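Local coordinates for heat shock protein STI1 (Saccharomyces cerevisiae, PDB 3UPV), which acts as an adaptor binding the chaperones Hsp70 and Hsp90, here through a TPR domain (TPR2B) holding a peptide from the C-terminal part of Hsp70, at residues N70-Y75 with A103-G108; M52-A57 with I83-Y88; P21-A26 with A45-K50. All coordinates share one frame; numbering follows the deposited sequence.

Contact 1: N70-Y75 with A103-G108; sequences NFVRAY and AEVNNG
Val105 reaches across from the end of helix 88-106 and lays its CG1 methyl between Asn70 and Val72, at the start of helix 72-84. The backbones are closest where Asn70 and Val105 put their CA atoms 6.7 Å apart. Val72 and Val105 do not meet head on: the two valines pass with opposed headings and meet flank to flank, Val72 CG2 lying 3.9 Å from Val105 CG1. Val72 turns CG2 beside its own backbone N, with CG1 anti to that nitrogen (chi1 173°). Val105 is less relaxed, since its CG1 almost eclipses the backbone N (chi1 9°). The same methyl packs against both the carbonyl oxygen Asn70 O, at 3.6 Å, and the aliphatic root of that side chain, Asn70 CB, at 4.0 Å.

Asn106 points back at Val72, its amide end set against the methyl groups in van der Waals contact. Val72 is the buried member of the group and also packs on Lys101 and Asp102, one turn back along helix 88-106. The side chain of Asn70 turns elsewhere: its OD1 is hydrogen-bonded to Lys101 NZ, which ties the approach to helix 72-84 to the neighbouring helix by a polar link. Nearby, Arg73 NE makes a salt bridge to an acidic side chain of the bound peptide. The arrangement closes the open end of an antiparallel helix hairpin, the building unit of the tetratricopeptide fold, with the beginning of helix 72-84 packed against the end of helix 88-106.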
# COMPACT_ATOMS: atom_id res chain seq x y z
N ASN A 70 -7.07 -10.41 -0.65
CA ASN A 70 -6.69 -10.52 -2.06
C ASN A 70 -6.16 -9.23 -2.67
O ASN A 70 -5.85 -9.17 -3.87
CB ASN A 70 -7.83 -11.14 -2.82
CG ASN A 70 -8.20 -12.47 -2.21
OD1 ASN A 70 -7.30 -13.27 -1.92
ND2 ASN A 70 -9.48 -12.67 -1.92
N PHE A 71 -6.04 -8.22 -1.82
CA PHE A 71 -5.55 -6.92 -2.24
C PHE A 71 -4.00 -6.97 -2.31
O PHE A 71 -3.28 -6.60 -1.35
CB PHE A 71 -6.05 -5.91 -1.22
CG PHE A 71 -5.89 -4.48 -1.60
CD1 PHE A 71 -5.66 -4.08 -2.94
CD2 PHE A 71 -5.98 -3.52 -0.62
CE1 PHE A 71 -5.50 -2.72 -3.23
CE2 PHE A 71 -5.85 -2.17 -0.91
CZ PHE A 71 -5.60 -1.77 -2.21
N VAL A 72 -3.49 -7.42 -3.47
CA VAL A 72 -2.06 -7.63 -3.65
C VAL A 72 -1.23 -6.34 -3.36
O VAL A 72 -0.09 -6.38 -2.86
CB VAL A 72 -1.81 -8.10 -5.14
CG1 VAL A 72 -0.33 -8.19 -5.47
CG2 VAL A 72 -2.58 -9.39 -5.51
N ARG A 73 -1.78 -5.18 -3.76
CA ARG A 73 -1.05 -3.90 -3.65
C ARG A 73 -0.65 -3.62 -2.23
O ARG A 73 0.41 -3.08 -1.97
CB ARG A 73 -1.90 -2.76 -4.15
CG ARG A 73 -1.10 -1.45 -4.15
CD ARG A 73 -1.00 -0.99 -5.63
NE ARG A 73 -2.21 -0.35 -6.10
CZ ARG A 73 -2.50 -0.08 -7.39
NH1 ARG A 73 -1.69 -0.43 -8.37
NH2 ARG A 73 -3.64 0.54 -7.70
N ALA A 74 -1.52 -3.99 -1.29
CA ALA A 74 -1.24 -3.75 0.14
C ALA A 74 0.02 -4.51 0.57
O ALA A 74 0.82 -4.01 1.34
CB ALA A 74 -2.39 -4.13 0.94
N TYR A 75 0.16 -5.72 0.06
CA TYR A 75 1.35 -6.51 0.40
C TYR A 75 2.61 -5.89 -0.20
O TYR A 75 3.66 -5.75 0.54
CB TYR A 75 1.24 -7.94 -0.07
CG TYR A 75 0.09 -8.77 0.48
CD1 TYR A 75 0.21 -9.50 1.67
CD2 TYR A 75 -1.12 -8.85 -0.21
CE1 TYR A 75 -0.87 -10.28 2.14
CE2 TYR A 75 -2.20 -9.57 0.30
CZ TYR A 75 -2.07 -10.31 1.42
OH TYR A 75 -3.16 -11.09 1.81
N ALA A 103 0.22 -14.12 -8.30
CA ALA A 103 -0.15 -15.24 -9.16
C ALA A 103 -1.63 -15.64 -9.11
O ALA A 103 -2.27 -15.77 -10.16
CB ALA A 103 0.76 -16.44 -8.89
N GLU A 104 -2.18 -15.83 -7.89
CA GLU A 104 -3.57 -16.21 -7.70
C GLU A 104 -4.59 -15.21 -8.25
O GLU A 104 -5.51 -15.56 -9.05
CB GLU A 104 -3.82 -16.37 -6.19
CG GLU A 104 -3.15 -17.62 -5.67
CD GLU A 104 -3.12 -17.72 -4.14
OE1 GLU A 104 -2.50 -18.67 -3.65
OE2 GLU A 104 -3.68 -16.86 -3.44
N VAL A 105 -4.44 -13.95 -7.82
CA VAL A 105 -5.45 -12.96 -8.17
C VAL A 105 -5.13 -12.16 -9.43
O VAL A 105 -6.06 -11.92 -10.24
CB VAL A 105 -6.00 -12.06 -6.93
CG1 VAL A 105 -5.22 -12.22 -5.60
CG2 VAL A 105 -6.29 -10.61 -7.36
N ASN A 106 -3.86 -11.77 -9.61
CA ASN A 106 -3.44 -10.98 -10.80
C ASN A 106 -2.79 -11.78 -11.93
O ASN A 106 -2.32 -11.21 -12.96
CB ASN A 106 -2.45 -9.85 -10.44
CG ASN A 106 -3.02 -8.82 -9.50
OD1 ASN A 106 -2.27 -8.08 -8.83
ND2 ASN A 106 -4.33 -8.75 -9.43
N ASN A 107 -2.70 -13.10 -11.75
CA ASN A 107 -2.06 -13.92 -12.81
C ASN A 107 -0.65 -13.43 -13.19
O ASN A 107 -0.28 -13.42 -14.37
CB ASN A 107 -2.98 -13.99 -14.03
CG ASN A 107 -4.14 -14.87 -13.76
OD1 ASN A 107 -5.29 -14.40 -13.62
ND2 ASN A 107 -3.86 -16.15 -13.56
N GLY A 108 0.08 -12.95 -12.19
CA GLY A 108 1.48 -12.68 -12.40
C GLY A 108 1.81 -11.25 -12.79
O GLY A 108 3.00 -10.97 -13.03

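Contact 2: M52-A57 with I83-Y88; sequences MSFPEA and IAVKEY
Phe54 and Val85 mark the closest backbone approach, their CA atoms 7.1 Å apart, where the first turn of helix 54-67 faces the last residues of helix 72-84 and the turn that follows. The phenyl ring of Phe54 does most of the work. Ala84 sets its CB over one face of that ring in a CH-pi contact, 3.6 Å from the ring centroid and only 16° off the ring normal. The methyl is nearest the far end of the ring, with CE1 and CZ of Phe54 each 3.5 Å from Ala84 CB. Against the opposite face lies the carbonyl carbon of Met52, near the ring's margin, so the ring is sandwiched between its own preceding turn and the neighbouring helix.

Val85 touches the root of the same side chain. Its CG1 comes to 3.4 Å from Phe54 CB, a tight fit, and meets the ring obliquely, the valine pointing against the direction of the phenylalanine. Turning CG1 beside the backbone N of Val85 (chi1 -66°) extends that methyl toward Phe54. Ala81, one turn earlier on helix 72-84, also touches Phe54.

A Schellman motif ends each of the two helices that lead into these turns: Met52, with positive phi, is where the chain leaves helical geometry after helix 38-50, and Lys86 terminates helix 72-84 through bonds from Lys86 N to Ile83 O and from Glu87 N to Gln82 O. TPR 8 and TPR 9 meet here at the rim of the helical array. One aromatic ring and two aliphatic side chains carry the contact by dispersion and a CH-pi interaction, without charge pairing, which suggests that it depends mainly on fit of shape.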
# COMPACT_ATOMS: atom_id res chain seq x y z
N MET A 52 7.32 9.83 4.42
CA MET A 52 8.33 9.10 5.20
C MET A 52 7.78 8.76 6.58
O MET A 52 8.54 8.70 7.56
CB MET A 52 9.72 9.83 5.31
CG MET A 52 10.15 10.54 3.97
SD MET A 52 10.45 9.28 2.70
CE MET A 52 12.15 8.77 2.97
N SER A 53 6.46 8.58 6.67
CA SER A 53 5.84 8.18 7.97
C SER A 53 5.66 6.67 7.95
O SER A 53 4.49 6.14 7.77
CB SER A 53 4.51 8.93 8.08
OG SER A 53 4.76 10.30 8.39
N PHE A 54 6.79 5.94 8.05
CA PHE A 54 6.72 4.49 7.79
C PHE A 54 5.94 3.56 8.77
O PHE A 54 5.25 2.67 8.33
CB PHE A 54 8.13 3.96 7.50
CG PHE A 54 8.73 4.55 6.23
CD1 PHE A 54 8.17 4.24 4.99
CD2 PHE A 54 9.80 5.47 6.29
CE1 PHE A 54 8.69 4.78 3.82
CE2 PHE A 54 10.33 6.05 5.14
CZ PHE A 54 9.78 5.70 3.87
N PRO A 55 6.09 3.74 10.06
CA PRO A 55 5.31 2.96 11.09
C PRO A 55 3.80 3.07 10.81
O PRO A 55 3.13 2.04 10.72
CB PRO A 55 5.67 3.65 12.37
CG PRO A 55 7.06 4.15 12.08
CD PRO A 55 7.00 4.71 10.71
N GLU A 56 3.32 4.30 10.57
CA GLU A 56 1.91 4.56 10.18
C GLU A 56 1.55 3.89 8.86
O GLU A 56 0.49 3.25 8.75
CB GLU A 56 1.62 6.06 10.17
CG GLU A 56 1.76 6.58 11.58
CD GLU A 56 3.21 7.01 11.99
OE1 GLU A 56 3.36 7.54 13.13
OE2 GLU A 56 4.18 6.89 11.18
N ALA A 57 2.41 4.05 7.85
CA ALA A 57 2.14 3.40 6.56
C ALA A 57 2.03 1.91 6.74
O ALA A 57 1.14 1.23 6.17
CB ALA A 57 3.23 3.74 5.52
N ILE A 83 11.22 -2.37 3.72
CA ILE A 83 12.55 -2.14 3.27
C ILE A 83 13.03 -0.75 3.74
O ILE A 83 14.18 -0.58 4.14
CB ILE A 83 12.59 -2.27 1.76
CG1 ILE A 83 12.46 -3.76 1.40
CG2 ILE A 83 13.87 -1.71 1.08
CD1 ILE A 83 12.21 -4.00 -0.01
N ALA A 84 12.13 0.24 3.72
CA ALA A 84 12.54 1.57 4.07
C ALA A 84 13.02 1.68 5.48
O ALA A 84 13.90 2.51 5.76
CB ALA A 84 11.44 2.58 3.77
N VAL A 85 12.41 0.88 6.35
CA VAL A 85 12.78 0.84 7.78
C VAL A 85 13.72 -0.31 8.14
O VAL A 85 13.98 -0.59 9.32
CB VAL A 85 11.53 0.85 8.72
CG1 VAL A 85 10.76 2.16 8.62
CG2 VAL A 85 10.65 -0.34 8.45
N LYS A 86 14.34 -0.91 7.13
CA LYS A 86 15.40 -1.97 7.31
C LYS A 86 14.89 -3.22 8.03
O LYS A 86 15.63 -3.98 8.67
CB LYS A 86 16.55 -1.43 8.14
CG LYS A 86 17.16 -0.21 7.57
CD LYS A 86 18.43 0.05 8.36
CE LYS A 86 18.92 1.40 8.11
NZ LYS A 86 19.12 1.51 6.64
N GLU A 87 13.59 -3.44 7.89
CA GLU A 87 13.02 -4.71 8.32
C GLU A 87 13.09 -5.65 7.10
O GLU A 87 12.08 -6.13 6.55
CB GLU A 87 11.60 -4.50 8.83
CG GLU A 87 11.52 -3.67 10.13
CD GLU A 87 11.97 -4.45 11.38
OE1 GLU A 87 12.25 -5.68 11.30
OE2 GLU A 87 12.01 -3.85 12.47
N TYR A 88 14.31 -5.97 6.72
CA TYR A 88 14.53 -6.86 5.58
C TYR A 88 13.97 -8.26 5.65
O TYR A 88 13.36 -8.75 4.67
CB TYR A 88 16.02 -6.88 5.24
CG TYR A 88 16.62 -5.50 5.03
CD1 TYR A 88 16.19 -4.65 4.00
CD2 TYR A 88 17.62 -5.02 5.92
CE1 TYR A 88 16.76 -3.36 3.83
CE2 TYR A 88 18.22 -3.75 5.73
CZ TYR A 88 17.78 -2.95 4.67
OH TYR A 88 18.34 -1.72 4.50

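Contact 3: P21-A26 with A45-K50; sequences PNAVKA and AAALAK
Val24 and Ala47 lie at the heart of this helix pair, their CA atoms 5.8 Å apart. The segments 21-26 and 45-50 run roughly antiparallel, their axes at 153° and 8.5 Å apart at closest approach, a spacing that small side chains make possible. On the tight side the methyl of Ala47 sits between two partners on the other helix. Val24 CG2 presses on it at 3.6 Å, while Ala23 CB meets Ala47 CB methyl to methyl at 3.8 Å. Ala23 and Ala47 are both buried, and three short side chains leave the backbones close together.

Between these two helices the packing thins toward Leu48. This residue does not aim its CB straight at helix 20-33; its branch point comes alongside the valine instead, with Leu48 CG 4.1 Å from Val24 CG2. The single methyl CG2 therefore bridges Ala47 and Leu48. With chi1 at 167°, CG2 is the branch of Val24 that faces helix 38-50, while CG1 lies farther from the other segment. Both Val24 and Leu48 remain partly exposed, which marks this flank as the looser side, in contrast to the buried alanine pair.

Ala23 also rests on Tyr14 of helix 2-16, and Leu48 reaches Glu56 and Asp60 of helix 54-67. Lys50 NZ forms a salt bridge with an acidic side chain of the bound peptide. The pair joins TPR 7 to TPR 8 in an all-helical array without strands, with helix 38-50 lying between helices 2-16, 20-33 and 54-67 and bordering the peptide site.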
# COMPACT_ATOMS: atom_id res chain seq x y z
N PRO A 21 -0.09 15.62 2.16
CA PRO A 21 -0.84 15.79 3.40
C PRO A 21 -2.34 15.88 3.14
O PRO A 21 -3.13 15.36 3.96
CB PRO A 21 -0.32 17.14 3.93
CG PRO A 21 1.08 17.15 3.44
CD PRO A 21 0.91 16.68 2.02
N ASN A 22 -2.72 16.46 2.00
CA ASN A 22 -4.13 16.50 1.67
C ASN A 22 -4.69 15.13 1.23
O ASN A 22 -5.83 14.82 1.58
CB ASN A 22 -4.46 17.63 0.64
CG ASN A 22 -4.63 18.97 1.32
OD1 ASN A 22 -5.22 19.06 2.42
ND2 ASN A 22 -4.10 20.04 0.69
N ALA A 23 -3.89 14.32 0.50
CA ALA A 23 -4.22 12.90 0.29
C ALA A 23 -4.44 12.16 1.61
O ALA A 23 -5.40 11.42 1.71
CB ALA A 23 -3.14 12.19 -0.51
N VAL A 24 -3.52 12.31 2.61
CA VAL A 24 -3.73 11.70 3.91
C VAL A 24 -5.10 12.06 4.44
O VAL A 24 -5.85 11.16 4.93
CB VAL A 24 -2.56 12.10 4.87
CG1 VAL A 24 -2.91 11.75 6.29
CG2 VAL A 24 -1.31 11.34 4.40
N LYS A 25 -5.46 13.35 4.31
CA LYS A 25 -6.68 13.83 4.93
C LYS A 25 -7.87 13.19 4.21
O LYS A 25 -8.83 12.71 4.86
CB LYS A 25 -6.69 15.37 4.82
CG LYS A 25 -7.83 16.08 5.40
CD LYS A 25 -7.34 17.51 5.72
CE LYS A 25 -6.28 17.50 6.86
NZ LYS A 25 -5.82 18.86 7.19
N ALA A 26 -7.80 13.16 2.87
CA ALA A 26 -8.90 12.57 2.08
C ALA A 26 -9.06 11.08 2.37
O ALA A 26 -10.18 10.62 2.48
CB ALA A 26 -8.68 12.88 0.53
N ALA A 45 -1.79 4.70 3.34
CA ALA A 45 -0.39 4.25 3.44
C ALA A 45 0.48 4.85 2.33
O ALA A 45 1.67 5.18 2.53
CB ALA A 45 -0.28 2.75 3.40
N ALA A 46 -0.06 4.90 1.14
CA ALA A 46 0.76 5.38 -0.00
C ALA A 46 1.18 6.80 0.26
O ALA A 46 2.34 7.21 -0.04
CB ALA A 46 -0.05 5.27 -1.32
N ALA A 47 0.25 7.59 0.78
CA ALA A 47 0.56 8.99 1.04
C ALA A 47 1.49 9.19 2.26
O ALA A 47 2.41 10.04 2.25
CB ALA A 47 -0.76 9.81 1.16
N LEU A 48 1.23 8.46 3.33
CA LEU A 48 2.09 8.50 4.50
C LEU A 48 3.54 8.06 4.10
O LEU A 48 4.50 8.59 4.58
CB LEU A 48 1.56 7.56 5.56
CG LEU A 48 0.27 8.00 6.27
CD1 LEU A 48 -0.36 6.78 6.94
CD2 LEU A 48 0.58 9.04 7.35
N ALA A 49 3.66 7.08 3.22
CA ALA A 49 4.99 6.60 2.81
C ALA A 49 5.72 7.74 2.06
O ALA A 49 6.92 7.97 2.27
CB ALA A 49 4.81 5.36 1.87
N LYS A 50 4.98 8.53 1.27
CA LYS A 50 5.63 9.62 0.53
C LYS A 50 6.12 10.65 1.51
O LYS A 50 7.08 11.41 1.23
CB LYS A 50 4.69 10.30 -0.47
CG LYS A 50 4.39 9.45 -1.71
CD LYS A 50 5.63 9.50 -2.66
CE LYS A 50 5.31 8.82 -3.98
NZ LYS A 50 6.41 8.85 -5.01

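How the contacts relate
Contacts 1 and 2 both use helix 72-84, one at its start and the other at its end, with centres 21 Å apart on opposite sides of the chain's centre. Contact 3 lies one repeat earlier and is continuous with contact 2: Ser53 N probably bonds to Leu48 O, 2.9 Å away, across the turn between helices 38-50 and 54-67. Contacts 1 and 3 are partly buried, whereas contact 2 is a surface contact. Chemistry follows place: small aliphatic groups allow close helix packing in contact 3, an aromatic face serves contact 2, and contact 1 mixes valine methyls with backbone and amide groups. Contacts 1 and 3 also border the peptide site.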